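Local coordinates for protein abietadiene synthase, chloroplastic (Abies grandis, PDB 3S9V) that is a chloroplastic terpene synthase of grand fir, a largely helical enzyme with the N-terminal and metal-binding domains of that family, at residues A[264-275]-A[447-458]. Residues are numbered along the deposited sequence; the frame is centred on the assembly and turned at random.
Sequences CHYPLDLFERLW and WLGKTVYMMPYI
H265 stands on edge over the ring of Y453 in a T-shaped stack, the two planes 88° apart and their centroids separated by 4.4 Å. The imidazole leads with its CE1–NE2 side, and H265 CE1 comes within 3.4 Å of Y453 CE2. W447 CB lies against the other face of the tyrosine, clamping the ring between the histidine and its own hairpin partner; backbone hydrogen bonds in both directions join W447 and Y453. The sulfur of C264 sits over the centre of the H265 ring and approaches Y453 obliquely, C264 SG lying 4.0 Å from Y453 CD2.

A second aromatic group forms where helix 269-282 begins. A chi1 of 167°, with CG opposite the backbone N, carries the F271 ring to the hairpin, where its edge meets the six-membered ring of W447, F271 CZ lying 3.8 Å from W447 CZ3. I458 CD1 covers one face of F271 in a CH-pi contact, 3.6 Å from F271 CZ, and also packs on W275 CB. The indole of W275 meets that of W447 obliquely, W275 CD1 lying 3.7 Å from W447 CH2. M455 SD rests on L268 CD1. Beyond this group, E272 lays its carboxylate beside Y457 CD2, while E272 OE2 accepts a hydrogen bond from the backbone N of E51.

At the far end, a water bridges C264 O and K450 NZ, whose ammonium also pairs with E207 and hydrogen-bonds to Y204 O. Ring edges, ring faces and apolar contacts thus join hairpin and following loop to loop 264-268 and the first helical turns, while E272 and K450 find their direct polar partners outside both segments.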
loop_
_atom_site.group_PDB
_atom_site.type_symbol
_atom_site.label_atom_id
_atom_site.label_comp_id
_atom_site.label_asym_id
_atom_site.label_seq_id
_atom_site.Cartn_x
_atom_site.Cartn_y
_atom_site.Cartn_z
ATOM N N CYS A 264 -23.402 1.639 -12.114
ATOM C CA CYS A 264 -24.196 1.471 -10.898
ATOM C C CYS A 264 -23.878 2.522 -9.833
ATOM O O CYS A 264 -24.435 2.496 -8.735
ATOM C CB CYS A 264 -24.044 0.054 -10.321
ATOM S SG CYS A 264 -22.386 -0.437 -9.862
ATOM N N HIS A 265 -22.988 3.450 -10.179
ATOM C CA HIS A 265 -22.601 4.556 -9.300
ATOM C C HIS A 265 -21.613 5.448 -10.034
ATOM O O HIS A 265 -20.733 4.969 -10.755
ATOM C CB HIS A 265 -22.008 4.041 -7.987
ATOM C CG HIS A 265 -21.063 2.894 -8.158
ATOM N ND1 HIS A 265 -20.845 1.961 -7.168
ATOM C CD2 HIS A 265 -20.293 2.517 -9.207
ATOM C CE1 HIS A 265 -19.986 1.055 -7.600
ATOM N NE2 HIS A 265 -19.635 1.370 -8.834
ATOM N N TYR A 266 -21.779 6.753 -9.865
ATOM C CA TYR A 266 -20.935 7.727 -10.537
ATOM C C TYR A 266 -21.069 9.056 -9.801
ATOM O O TYR A 266 -22.084 9.311 -9.156
ATOM C CB TYR A 266 -21.400 7.893 -11.993
ATOM C CG TYR A 266 -20.291 8.148 -12.987
ATOM C CD1 TYR A 266 -19.296 7.192 -13.214
ATOM C CD2 TYR A 266 -20.215 9.355 -13.682
ATOM C CE1 TYR A 266 -18.244 7.439 -14.109
ATOM C CE2 TYR A 266 -19.168 9.611 -14.583
ATOM C CZ TYR A 266 -18.190 8.648 -14.786
ATOM O OH TYR A 266 -17.168 8.896 -15.666
ATOM N N PRO A 267 -20.024 9.900 -9.853
ATOM C CA PRO A 267 -18.767 9.624 -10.560
ATOM C C PRO A 267 -17.832 8.753 -9.711
ATOM O O PRO A 267 -18.197 8.327 -8.607
ATOM C CB PRO A 267 -18.208 11.024 -10.826
ATOM C CG PRO A 267 -18.689 11.809 -9.632
ATOM C CD PRO A 267 -20.113 11.324 -9.459
ATOM N N LEU A 268 -16.628 8.494 -10.215
ATOM C CA LEU A 268 -15.669 7.653 -9.499
ATOM C C LEU A 268 -14.257 8.235 -9.536
ATOM O O LEU A 268 -13.271 7.509 -9.412
ATOM C CB LEU A 268 -15.667 6.255 -10.127
ATOM C CG LEU A 268 -17.017 5.523 -10.135
ATOM C CD1 LEU A 268 -16.902 4.234 -10.934
ATOM C CD2 LEU A 268 -17.452 5.224 -8.700
ATOM N N ASP A 269 -14.179 9.555 -9.687
ATOM C CA ASP A 269 -12.915 10.271 -9.806
ATOM C C ASP A 269 -11.863 10.129 -8.705
ATOM O O ASP A 269 -10.672 10.098 -9.002
ATOM C CB ASP A 269 -13.187 11.759 -10.059
ATOM C CG ASP A 269 -14.091 12.385 -9.005
ATOM O OD1 ASP A 269 -14.013 13.620 -8.817
ATOM O OD2 ASP A 269 -14.886 11.656 -8.375
ATOM N N LEU A 270 -12.275 10.052 -7.445
ATOM C CA LEU A 270 -11.294 9.922 -6.366
ATOM C C LEU A 270 -10.867 8.466 -6.215
ATOM O O LEU A 270 -9.693 8.151 -5.975
ATOM C CB LEU A 270 -11.877 10.419 -5.043
ATOM C CG LEU A 270 -12.465 11.831 -4.970
ATOM C CD1 LEU A 270 -12.690 12.173 -3.508
ATOM C CD2 LEU A 270 -11.517 12.846 -5.603
ATOM N N PHE A 271 -11.842 7.579 -6.339
ATOM C CA PHE A 271 -11.581 6.160 -6.241
ATOM C C PHE A 271 -10.621 5.738 -7.369
ATOM O O PHE A 271 -9.613 5.074 -7.125
ATOM C CB PHE A 271 -12.918 5.404 -6.312
ATOM C CG PHE A 271 -12.783 3.923 -6.530
ATOM C CD1 PHE A 271 -11.870 3.173 -5.801
ATOM C CD2 PHE A 271 -13.594 3.275 -7.455
ATOM C CE1 PHE A 271 -11.765 1.801 -5.987
ATOM C CE2 PHE A 271 -13.497 1.900 -7.651
ATOM C CZ PHE A 271 -12.580 1.159 -6.916
ATOM N N GLU A 272 -10.905 6.165 -8.592
ATOM C CA GLU A 272 -10.067 5.789 -9.725
ATOM C C GLU A 272 -8.629 6.302 -9.643
ATOM O O GLU A 272 -7.679 5.553 -9.891
ATOM C CB GLU A 272 -10.705 6.266 -11.029
ATOM C CG GLU A 272 -9.898 5.900 -12.255
ATOM C CD GLU A 272 -10.670 6.086 -13.541
ATOM O OE1 GLU A 272 -10.837 7.241 -14.001
ATOM O OE2 GLU A 272 -11.121 5.065 -14.091
ATOM N N ARG A 273 -8.464 7.575 -9.297
ATOM C CA ARG A 273 -7.128 8.155 -9.199
ATOM C C ARG A 273 -6.276 7.562 -8.084
ATOM O O ARG A 273 -5.106 7.245 -8.303
ATOM C CB ARG A 273 -7.219 9.673 -9.031
ATOM C CG ARG A 273 -7.585 10.417 -10.319
ATOM C CD ARG A 273 -7.742 11.905 -10.062
ATOM N NE ARG A 273 -7.968 12.667 -11.290
ATOM C CZ ARG A 273 -9.095 12.637 -11.996
ATOM N NH1 ARG A 273 -10.115 11.884 -11.600
ATOM N NH2 ARG A 273 -9.197 13.356 -13.102
ATOM N N LEU A 274 -6.860 7.401 -6.898
ATOM C CA LEU A 274 -6.126 6.853 -5.758
ATOM C C LEU A 274 -5.706 5.398 -5.945
ATOM O O LEU A 274 -4.590 5.005 -5.567
ATOM C CB LEU A 274 -6.953 6.989 -4.472
ATOM C CG LEU A 274 -7.115 8.411 -3.921
ATOM C CD1 LEU A 274 -8.155 8.394 -2.830
ATOM C CD2 LEU A 274 -5.779 8.952 -3.386
ATOM N N TRP A 275 -6.599 4.602 -6.526
ATOM C CA TRP A 275 -6.314 3.193 -6.749
ATOM C C TRP A 275 -5.308 2.979 -7.890
ATOM O O TRP A 275 -4.484 2.068 -7.845
ATOM C CB TRP A 275 -7.622 2.441 -7.019
ATOM C CG TRP A 275 -8.173 1.750 -5.812
ATOM C CD1 TRP A 275 -8.252 0.406 -5.613
ATOM C CD2 TRP A 275 -8.668 2.362 -4.608
ATOM N NE1 TRP A 275 -8.756 0.136 -4.363
ATOM C CE2 TRP A 275 -9.019 1.318 -3.724
ATOM C CE3 TRP A 275 -8.845 3.687 -4.193
ATOM C CZ2 TRP A 275 -9.537 1.555 -2.446
ATOM C CZ3 TRP A 275 -9.363 3.927 -2.916
ATOM C CH2 TRP A 275 -9.702 2.863 -2.059
ATOM N N TRP A 447 -15.431 -5.951 -9.625
ATOM C CA TRP A 447 -15.805 -5.353 -8.351
ATOM C C TRP A 447 -17.287 -5.567 -8.117
ATOM O O TRP A 447 -18.053 -5.713 -9.068
ATOM C CB TRP A 447 -15.471 -3.854 -8.354
ATOM C CG TRP A 447 -14.029 -3.568 -8.707
ATOM C CD1 TRP A 447 -13.427 -3.750 -9.924
ATOM C CD2 TRP A 447 -12.996 -3.124 -7.813
ATOM N NE1 TRP A 447 -12.087 -3.453 -9.838
ATOM C CE2 TRP A 447 -11.795 -3.067 -8.555
ATOM C CE3 TRP A 447 -12.972 -2.773 -6.455
ATOM C CZ2 TRP A 447 -10.576 -2.673 -7.986
ATOM C CZ3 TRP A 447 -11.761 -2.382 -5.887
ATOM C CH2 TRP A 447 -10.577 -2.336 -6.657
ATOM N N LEU A 448 -17.683 -5.589 -6.849
ATOM C CA LEU A 448 -19.078 -5.808 -6.501
ATOM C C LEU A 448 -19.759 -4.596 -5.874
ATOM O O LEU A 448 -19.369 -4.128 -4.813
ATOM C CB LEU A 448 -19.199 -7.005 -5.554
ATOM C CG LEU A 448 -20.624 -7.521 -5.310
ATOM C CD1 LEU A 448 -21.288 -7.829 -6.646
ATOM C CD2 LEU A 448 -20.591 -8.764 -4.432
ATOM N N GLY A 449 -20.775 -4.086 -6.558
ATOM C CA GLY A 449 -21.537 -2.957 -6.047
ATOM C C GLY A 449 -22.991 -3.383 -6.110
ATOM O O GLY A 449 -23.315 -4.509 -5.753
ATOM N N LYS A 450 -23.869 -2.497 -6.562
ATOM C CA LYS A 450 -25.277 -2.832 -6.703
ATOM C C LYS A 450 -25.275 -3.964 -7.738
ATOM O O LYS A 450 -26.147 -4.832 -7.749
ATOM C CB LYS A 450 -26.044 -1.621 -7.247
ATOM C CG LYS A 450 -27.528 -1.851 -7.511
ATOM C CD LYS A 450 -28.328 -1.985 -6.219
ATOM C CE LYS A 450 -28.301 -0.703 -5.410
ATOM N NZ LYS A 450 -28.858 0.457 -6.175
ATOM N N THR A 451 -24.270 -3.928 -8.608
ATOM C CA THR A 451 -24.089 -4.924 -9.668
ATOM C C THR A 451 -22.595 -5.205 -9.792
ATOM O O THR A 451 -21.781 -4.598 -9.091
ATOM C CB THR A 451 -24.543 -4.383 -11.041
ATOM O OG1 THR A 451 -23.648 -3.338 -11.449
ATOM C CG2 THR A 451 -25.969 -3.825 -10.969
ATOM N N VAL A 452 -22.227 -6.128 -10.671
ATOM C CA VAL A 452 -20.812 -6.408 -10.881
ATOM C C VAL A 452 -20.296 -5.328 -11.829
ATOM O O VAL A 452 -20.892 -5.079 -12.880
ATOM C CB VAL A 452 -20.574 -7.785 -11.540
ATOM C CG1 VAL A 452 -19.123 -7.894 -11.978
ATOM C CG2 VAL A 452 -20.895 -8.902 -10.556
ATOM N N TYR A 453 -19.206 -4.667 -11.461
ATOM C CA TYR A 453 -18.662 -3.632 -12.328
ATOM C C TYR A 453 -17.158 -3.797 -12.508
ATOM O O TYR A 453 -16.514 -4.549 -11.773
ATOM C CB TYR A 453 -19.022 -2.234 -11.795
ATOM C CG TYR A 453 -18.412 -1.856 -10.463
ATOM C CD1 TYR A 453 -17.327 -0.992 -10.403
ATOM C CD2 TYR A 453 -18.937 -2.332 -9.263
ATOM C CE1 TYR A 453 -16.781 -0.604 -9.186
ATOM C CE2 TYR A 453 -18.394 -1.944 -8.028
ATOM C CZ TYR A 453 -17.313 -1.073 -8.003
ATOM O OH TYR A 453 -16.755 -0.644 -6.810
ATOM N N MET A 454 -16.606 -3.111 -13.504
ATOM C CA MET A 454 -15.186 -3.221 -13.803
ATOM C C MET A 454 -14.509 -1.861 -13.848
ATOM O O MET A 454 -15.094 -0.885 -14.316
ATOM C CB MET A 454 -15.009 -3.924 -15.147
ATOM C CG MET A 454 -15.933 -5.124 -15.330
ATOM S SD MET A 454 -15.809 -5.882 -16.955
ATOM C CE MET A 454 -15.826 -4.449 -18.012
ATOM N N MET A 455 -13.274 -1.796 -13.362
ATOM C CA MET A 455 -12.541 -0.546 -13.376
ATOM C C MET A 455 -11.266 -0.721 -14.201
ATOM O O MET A 455 -10.211 -1.052 -13.665
ATOM C CB MET A 455 -12.210 -0.108 -11.948
ATOM C CG MET A 455 -12.537 1.363 -11.659
ATOM S SD MET A 455 -14.301 1.713 -11.532
ATOM C CE MET A 455 -14.606 0.816 -10.235
ATOM N N PRO A 456 -11.364 -0.502 -15.526
ATOM C CA PRO A 456 -10.285 -0.610 -16.519
ATOM C C PRO A 456 -8.970 0.078 -16.149
ATOM O O PRO A 456 -7.901 -0.335 -16.609
ATOM C CB PRO A 456 -10.910 0.004 -17.772
ATOM C CG PRO A 456 -12.348 -0.357 -17.630
ATOM C CD PRO A 456 -12.615 -0.073 -16.177
ATOM N N TYR A 457 -9.037 1.120 -15.325
ATOM C CA TYR A 457 -7.820 1.830 -14.947
ATOM C C TYR A 457 -7.227 1.415 -13.604
ATOM O O TYR A 457 -6.244 1.997 -13.144
ATOM C CB TYR A 457 -8.049 3.347 -15.009
ATOM C CG TYR A 457 -8.392 3.835 -16.405
ATOM C CD1 TYR A 457 -8.289 2.982 -17.510
ATOM C CD2 TYR A 457 -8.817 5.142 -16.627
ATOM C CE1 TYR A 457 -8.602 3.418 -18.804
ATOM C CE2 TYR A 457 -9.133 5.589 -17.916
ATOM C CZ TYR A 457 -9.022 4.721 -18.997
ATOM O OH TYR A 457 -9.330 5.152 -20.270
ATOM N N ILE A 458 -7.814 0.400 -12.982
ATOM C CA ILE A 458 -7.287 -0.116 -11.721
ATOM C C ILE A 458 -6.888 -1.578 -11.940
ATOM O O ILE A 458 -5.822 -2.014 -11.499
ATOM C CB ILE A 458 -8.318 -0.051 -10.583
ATOM C CG1 ILE A 458 -8.808 1.389 -10.397
ATOM C CG2 ILE A 458 -7.680 -0.555 -9.294
ATOM C CD1 ILE A 458 -9.901 1.541 -9.358
HETATM O O HOH W 1 -27.272 1.635 -8.202
#